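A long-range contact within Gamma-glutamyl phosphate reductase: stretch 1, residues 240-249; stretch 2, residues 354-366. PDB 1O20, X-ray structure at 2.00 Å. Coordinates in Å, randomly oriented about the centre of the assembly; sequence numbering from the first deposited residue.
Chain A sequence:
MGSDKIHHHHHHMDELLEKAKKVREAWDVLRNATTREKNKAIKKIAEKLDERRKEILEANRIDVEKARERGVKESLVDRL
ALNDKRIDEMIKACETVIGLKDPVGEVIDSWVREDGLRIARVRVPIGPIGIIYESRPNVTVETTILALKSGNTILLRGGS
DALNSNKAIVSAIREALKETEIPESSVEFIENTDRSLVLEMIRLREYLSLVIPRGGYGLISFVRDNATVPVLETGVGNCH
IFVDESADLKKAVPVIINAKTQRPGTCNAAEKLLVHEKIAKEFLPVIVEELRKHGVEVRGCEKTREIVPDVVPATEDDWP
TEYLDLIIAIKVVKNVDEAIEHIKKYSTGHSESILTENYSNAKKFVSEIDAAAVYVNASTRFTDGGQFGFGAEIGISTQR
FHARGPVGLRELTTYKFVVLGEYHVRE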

# COMPACT_ATOMS: atom_id res chain seq x y z
N HIS A 240 -2.98 3.53 -16.65
CA HIS A 240 -2.98 4.16 -17.98
C HIS A 240 -2.68 5.62 -17.88
O HIS A 240 -3.06 6.28 -16.92
N ILE A 241 -1.99 6.13 -18.89
CA ILE A 241 -1.87 7.55 -19.15
C ILE A 241 -2.47 7.80 -20.53
O ILE A 241 -2.07 7.15 -21.51
N PHE A 242 -3.40 8.75 -20.62
CA PHE A 242 -3.99 9.18 -21.88
C PHE A 242 -3.47 10.55 -22.27
O PHE A 242 -3.62 11.51 -21.51
N VAL A 243 -2.83 10.65 -23.43
CA VAL A 243 -2.34 11.88 -23.97
C VAL A 243 -3.40 12.42 -24.94
O VAL A 243 -3.59 11.90 -26.02
N ASP A 244 -4.08 13.46 -24.52
CA ASP A 244 -5.16 14.07 -25.29
C ASP A 244 -4.57 14.99 -26.35
O ASP A 244 -3.41 15.37 -26.30
N GLU A 245 -5.42 15.35 -27.31
CA GLU A 245 -5.09 16.21 -28.42
C GLU A 245 -4.40 17.49 -28.07
O GLU A 245 -3.42 17.84 -28.71
N SER A 246 -4.88 18.19 -27.07
CA SER A 246 -4.31 19.50 -26.67
C SER A 246 -3.23 19.45 -25.62
O SER A 246 -2.78 20.49 -25.16
N ALA A 247 -2.78 18.27 -25.21
CA ALA A 247 -1.65 18.18 -24.28
C ALA A 247 -0.43 18.94 -24.79
O ALA A 247 -0.14 18.95 -25.98
N ASP A 248 0.27 19.56 -23.85
CA ASP A 248 1.59 20.09 -24.06
C ASP A 248 2.53 18.90 -24.21
O ASP A 248 2.93 18.27 -23.22
N LEU A 249 2.89 18.61 -25.46
CA LEU A 249 3.63 17.40 -25.80
C LEU A 249 5.05 17.37 -25.27
O LEU A 249 5.61 16.32 -24.97
N ILE A 354 -4.73 11.65 -17.22
CA ILE A 354 -4.94 12.31 -18.49
C ILE A 354 -4.00 13.46 -18.61
O ILE A 354 -3.91 14.27 -17.72
N LEU A 355 -3.36 13.56 -19.75
CA LEU A 355 -2.54 14.71 -20.06
C LEU A 355 -3.33 15.53 -21.09
O LEU A 355 -3.57 15.08 -22.20
N THR A 356 -3.69 16.75 -20.72
CA THR A 356 -4.53 17.60 -21.59
C THR A 356 -4.47 19.08 -21.19
O THR A 356 -4.08 19.41 -20.09
N GLU A 357 -4.83 19.94 -22.15
CA GLU A 357 -5.11 21.34 -21.85
C GLU A 357 -6.58 21.71 -21.97
O GLU A 357 -6.95 22.89 -21.95
N ASN A 358 -7.44 20.71 -22.12
CA ASN A 358 -8.83 20.94 -22.34
C ASN A 358 -9.62 20.74 -21.05
O ASN A 358 -9.68 19.65 -20.52
N TYR A 359 -10.21 21.83 -20.56
CA TYR A 359 -11.05 21.88 -19.36
C TYR A 359 -12.15 20.84 -19.32
O TYR A 359 -12.24 20.12 -18.35
N SER A 360 -12.95 20.75 -20.38
CA SER A 360 -14.06 19.80 -20.41
C SER A 360 -13.59 18.34 -20.39
O SER A 360 -14.17 17.49 -19.71
N ASN A 361 -12.50 18.07 -21.09
CA ASN A 361 -12.00 16.70 -21.19
C ASN A 361 -11.38 16.27 -19.85
O ASN A 361 -11.60 15.15 -19.39
N ALA A 362 -10.66 17.17 -19.20
CA ALA A 362 -10.11 16.90 -17.86
C ALA A 362 -11.23 16.60 -16.85
O ALA A 362 -11.21 15.58 -16.12
N LYS A 363 -12.22 17.49 -16.82
CA LYS A 363 -13.40 17.36 -16.01
C LYS A 363 -14.16 16.05 -16.25
O LYS A 363 -14.54 15.37 -15.32
N LYS A 364 -14.38 15.67 -17.51
CA LYS A 364 -15.07 14.44 -17.80
C LYS A 364 -14.22 13.25 -17.31
O LYS A 364 -14.74 12.29 -16.76
N PHE A 365 -12.92 13.28 -17.60
CA PHE A 365 -12.03 12.18 -17.24
C PHE A 365 -12.04 11.94 -15.72
O PHE A 365 -12.25 10.82 -15.27
N VAL A 366 -11.89 13.01 -14.95
CA VAL A 366 -11.81 12.96 -13.51
C VAL A 366 -13.14 12.51 -12.90
O VAL A 366 -13.20 11.84 -11.88

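The two stretches meet as neighbouring parallel strands whose apolar side chains pack on both faces of the sheet, and just past the strand ends the contact turns into a polar cluster centred on Asp244 and Ser246. The register rests on two bridges, Phe242 with Ile354 (CA to CA 4.7 Å) and Val243 with Leu355 (CA to CA 4.8 Å). Two nearly straight backbone hydrogen bonds hold it: Leu355 N donates to Phe242 O at 2.7 Å (177°), and Asp244 N donates to Leu355 O at 2.9 Å (163°).

Bridged residues place their side chains on the same face, so each pair can pack laterally. On one face, Phe242 (chi1 t, chi2 52°) lies beside Ile354 (t, t). Phe242 CD2 is 3.6 Å from Ile354 CD1, and this methyl sits at the ring edge, near the ring plane. Phe365, from the helix of the second stretch, adds a looser contact, its CE1 4.4 Å from Phe242 CB; its chi1 is t and its CA-to-CB bond points toward the first stretch. On the other face, Leu355 (m, t) loses 86 Å² to the first stretch, the largest share of any residue here. Its CG is 3.8 Å from Ile241 CG2, its CD1 4.2 Å from Val243 CG2, and its CB 4.3 Å from Ala247 CB. Ile241 adopts m, t and Val243 t.

Beyond the strands, Asp244 (chi1 t) points toward the second stretch and is buried. Its OD2 accepts two hydrogen bonds, from Thr356 OG1 at 2.7 Å and from Asn361 ND2 at 2.9 Å (173°), so a single carboxylate oxygen ties the loop and the helix to the first strand's end. Thr356 is t and Asn361 m. Asp244 OD1 takes a weak bond from Glu245 N at 3.1 Å (143°).

Asp244 also opens a type I turn ending at Ala247, within which Ser246 (chi1 p) points toward the second stretch. Ser246 OG accepts from Glu357 N at 3.0 Å (142°). Asn358 N, though 3.2 Å from Ser246 OG, has a poor angle for that oxygen and donates instead to Thr356 OG1 at 3.1 Å (160°). Thr356 OG1 therefore links its own loop to the Asp244 carboxylate. Asn358 (chi1 t) caps the helix, its OD1 accepting from Asn361 N at 2.9 Å (154°), while the side chain of Asn361 reaches back to Asp244.

In all, the contact buries 532 Å² summed over both stretches.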

# COMPACT_ATOMS: atom_id res chain seq x y z
CB HIS A 240 -4.33 4.05 -18.69
CG HIS A 240 -4.83 2.66 -18.83
ND1 HIS A 240 -5.18 1.89 -17.75
CD2 HIS A 240 -5.07 1.90 -19.93
CE1 HIS A 240 -5.55 0.69 -18.18
NE2 HIS A 240 -5.52 0.69 -19.50
CB ILE A 241 -0.38 7.98 -19.14
CG1 ILE A 241 0.23 7.77 -17.74
CG2 ILE A 241 -0.25 9.42 -19.57
CD1 ILE A 241 1.73 8.01 -17.74
CB PHE A 242 -5.52 9.25 -21.76
CG PHE A 242 -6.20 9.96 -22.91
CD1 PHE A 242 -5.95 9.60 -24.21
CD2 PHE A 242 -7.11 10.98 -22.67
CE1 PHE A 242 -6.59 10.25 -25.27
CE2 PHE A 242 -7.75 11.64 -23.72
CZ PHE A 242 -7.50 11.27 -25.00
CB VAL A 243 -0.99 11.69 -24.71
CG1 VAL A 243 -0.42 13.06 -25.08
CG2 VAL A 243 0.06 10.90 -23.80
CB ASP A 244 -6.03 14.86 -24.32
CG ASP A 244 -7.45 15.19 -24.83
OD1 ASP A 244 -7.99 14.61 -25.82
OD2 ASP A 244 -8.15 16.03 -24.18
CB GLU A 245 -6.37 16.56 -29.19
CG GLU A 245 -6.09 17.27 -30.51
CD GLU A 245 -7.35 17.81 -31.16
OE1 GLU A 245 -8.46 17.64 -30.60
OE2 GLU A 245 -7.18 18.37 -32.26
CB SER A 246 -5.43 20.43 -26.16
OG SER A 246 -6.03 19.93 -24.94
CB ALA A 247 -1.25 16.76 -24.05
CB ASP A 248 1.99 20.95 -22.85
CG ASP A 248 3.33 21.66 -23.04
OD1 ASP A 248 4.19 21.16 -23.77
OD2 ASP A 248 3.62 22.72 -22.50
CB LEU A 249 3.60 17.20 -27.33
CG LEU A 249 2.19 17.13 -27.94
CD1 LEU A 249 2.22 16.93 -29.42
CD2 LEU A 249 1.32 16.05 -27.29
CB ILE A 354 -6.41 12.78 -18.69
CG1 ILE A 354 -6.56 13.53 -20.04
CG2 ILE A 354 -6.89 13.68 -17.58
CD1 ILE A 354 -8.05 13.71 -20.46
CB LEU A 355 -1.16 14.27 -20.60
CG LEU A 355 -0.41 13.24 -19.75
CD1 LEU A 355 1.00 12.99 -20.33
CD2 LEU A 355 -0.33 13.58 -18.25
CB THR A 356 -6.00 17.06 -21.60
OG1 THR A 356 -6.82 17.74 -22.57
CG2 THR A 356 -6.68 17.26 -20.25
CB GLU A 357 -4.24 22.20 -22.75
CG GLU A 357 -2.78 22.12 -22.36
CD GLU A 357 -2.51 22.68 -20.95
OE1 GLU A 357 -2.98 23.83 -20.63
OE2 GLU A 357 -1.86 21.96 -20.15
CB ASN A 358 -9.33 20.01 -23.45
CG ASN A 358 -10.74 20.28 -23.84
OD1 ASN A 358 -11.67 20.03 -23.08
ND2 ASN A 358 -10.92 20.85 -25.03
CB TYR A 359 -11.63 23.30 -19.20
CG TYR A 359 -12.62 23.46 -18.08
CD1 TYR A 359 -12.20 23.56 -16.75
CD2 TYR A 359 -14.00 23.54 -18.34
CE1 TYR A 359 -13.14 23.69 -15.71
CE2 TYR A 359 -14.91 23.71 -17.33
CZ TYR A 359 -14.48 23.77 -16.02
OH TYR A 359 -15.43 23.94 -15.04
CB SER A 360 -14.96 20.03 -21.64
OG SER A 360 -15.64 21.28 -21.56
CB ASN A 361 -11.03 16.57 -22.33
CG ASN A 361 -11.70 16.71 -23.71
OD1 ASN A 361 -12.92 16.93 -23.81
ND2 ASN A 361 -10.88 16.61 -24.78
CB ALA A 362 -9.30 18.04 -17.41
CB LYS A 363 -14.30 18.59 -16.24
CG LYS A 363 -15.28 18.91 -15.14
CD LYS A 363 -15.97 20.28 -15.43
CE LYS A 363 -17.05 20.56 -14.43
NZ LYS A 363 -18.18 19.60 -14.54
CB LYS A 364 -15.36 14.32 -19.30
CG LYS A 364 -16.15 13.09 -19.78
CD LYS A 364 -16.58 13.28 -21.26
CE LYS A 364 -17.48 12.21 -21.87
NZ LYS A 364 -18.77 11.97 -21.21
CB PHE A 365 -10.61 12.48 -17.75
CG PHE A 365 -9.65 11.32 -17.67
CD1 PHE A 365 -9.55 10.42 -18.69
CD2 PHE A 365 -8.83 11.17 -16.55
CE1 PHE A 365 -8.61 9.36 -18.61
CE2 PHE A 365 -7.92 10.14 -16.47
CZ PHE A 365 -7.82 9.22 -17.49
CB VAL A 366 -11.40 14.38 -12.99
CG1 VAL A 366 -12.12 14.80 -11.73
CG2 VAL A 366 -9.95 14.44 -12.85